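Local coordinates for protein Per a 4 allergen (Periplaneta americana, PDB 3EBW) that is a major cockroach allergen of the lipocalin family, bound by IgE, that may carry small ligands in its beta-barrel, at the interface of chains A and B. Numbering follows the deposited sequence. Chains: chain A/B, Per a 4 allergen.

The interface of chains A and B. Residues chain A 29-31, 118; chain B 52, 73-76.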
# COMPACT_ATOMS: atom_id res chain seq x y z
N PRO A 29 1.41 1.24 3.54
CA PRO A 29 1.86 0.26 2.55
C PRO A 29 2.99 0.86 1.74
O PRO A 29 2.92 2.02 1.39
CB PRO A 29 0.62 0.07 1.68
CG PRO A 29 -0.50 0.38 2.59
CD PRO A 29 -0.01 1.57 3.36
N ASN A 30 4.02 0.09 1.42
CA ASN A 30 5.15 0.62 0.65
C ASN A 30 5.99 -0.54 0.13
O ASN A 30 5.96 -1.62 0.71
CB ASN A 30 6.04 1.51 1.52
CG ASN A 30 6.77 0.72 2.61
OD1 ASN A 30 6.25 0.52 3.70
ND2 ASN A 30 7.95 0.25 2.29
N SER A 31 6.77 -0.30 -0.92
CA SER A 31 7.60 -1.33 -1.52
C SER A 31 8.59 -1.92 -0.53
O SER A 31 8.31 -2.96 0.06
CB SER A 31 8.34 -0.75 -2.73
OG SER A 31 9.01 0.44 -2.38
N ARG A 118 6.97 11.10 -0.34
CA ARG A 118 6.13 10.05 0.24
C ARG A 118 6.35 9.84 1.74
O ARG A 118 7.43 9.39 2.17
CB ARG A 118 6.39 8.74 -0.52
CG ARG A 118 5.19 7.79 -0.65
CD ARG A 118 4.76 7.23 0.69
NE ARG A 118 3.59 6.36 0.60
CZ ARG A 118 3.54 5.26 -0.13
NH1 ARG A 118 4.59 4.89 -0.84
NH2 ARG A 118 2.45 4.51 -0.13
N ILE B 52 -2.46 6.03 -0.85
CA ILE B 52 -2.60 5.99 -2.30
C ILE B 52 -4.10 6.06 -2.55
O ILE B 52 -4.89 5.25 -2.06
CB ILE B 52 -2.04 4.73 -2.93
CG1 ILE B 52 -0.53 4.70 -2.76
CG2 ILE B 52 -2.40 4.70 -4.42
CD1 ILE B 52 0.13 3.64 -3.59
N VAL B 73 -6.10 2.59 -1.62
CA VAL B 73 -5.55 1.23 -1.63
C VAL B 73 -4.73 1.11 -0.33
O VAL B 73 -3.57 1.44 -0.30
CB VAL B 73 -4.70 0.92 -2.94
CG1 VAL B 73 -4.27 2.20 -3.63
CG2 VAL B 73 -3.50 0.05 -2.60
N PRO B 74 -5.36 0.64 0.75
CA PRO B 74 -4.83 0.46 2.09
C PRO B 74 -3.74 -0.57 2.30
O PRO B 74 -3.08 -0.56 3.34
CB PRO B 74 -6.07 0.14 2.91
CG PRO B 74 -6.83 -0.68 2.00
CD PRO B 74 -6.72 0.08 0.68
N SER B 75 -3.54 -1.46 1.34
CA SER B 75 -2.48 -2.45 1.47
C SER B 75 -2.17 -3.08 0.15
O SER B 75 -2.82 -2.81 -0.84
CB SER B 75 -2.87 -3.53 2.46
OG SER B 75 -3.77 -4.42 1.88
N TRP B 76 -1.15 -3.92 0.13
CA TRP B 76 -0.78 -4.60 -1.09
C TRP B 76 0.38 -5.55 -0.88
O TRP B 76 1.40 -5.20 -0.29
CB TRP B 76 -0.49 -3.59 -2.21
CG TRP B 76 0.87 -2.96 -2.28
CD1 TRP B 76 2.02 -3.53 -2.75
CD2 TRP B 76 1.18 -1.58 -2.04
NE1 TRP B 76 3.03 -2.58 -2.83
CE2 TRP B 76 2.53 -1.38 -2.40
CE3 TRP B 76 0.44 -0.49 -1.56
CZ2 TRP B 76 3.14 -0.14 -2.30
CZ3 TRP B 76 1.06 0.73 -1.47
CH2 TRP B 76 2.39 0.90 -1.84
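A:Pro29 meets B:Trp76 where two loops abut, one after strand 20-27 of chain A, the other between strands 66-72 and 80-83 of chain B; A:Pro29, A:Asn30, B:Ser75 and B:Trp76 are extended, and B:Pro74 turns the chain just before. One face of the B:Trp76 indole is turned toward the ring of A:Pro29 and the backbone of A:Asn30. Its six-membered ring does most of the touching. CB of A:Pro29 rests over CZ3 and CE3 at the rim of this ring. Further along, CZ2 of B:Trp76 packs against CA of A:Asn30 at 3.6 Å. The backbone N of A:Asn30 sits over the same face, 3.7 Å above the ring plane and displaced toward the rim. With chi1 at 83°, CG of B:Trp76 stands between its own backbone N and carbonyl carbon, and the ring reaches across to chain A. CG of A:Pro29 lies 3.6 Å from CA of B:Ser75. A:Arg118 comes from the opposite direction to B:Trp76. CH2 of the indole lies in plane at the edge of the guanidinium, and the two planes are 20° apart. NH2 of A:Arg118 is 4.0 Å from CG1 of B:Ile52, a loose contact. The two side chains cross at about a right angle. The patch is small, and the contacts described are chiefly apolar; the interface it belongs to is not an exact two-fold. It contributes to the A-B pairing in the crystal, but the structure alone does not show that this dimer forms in solution.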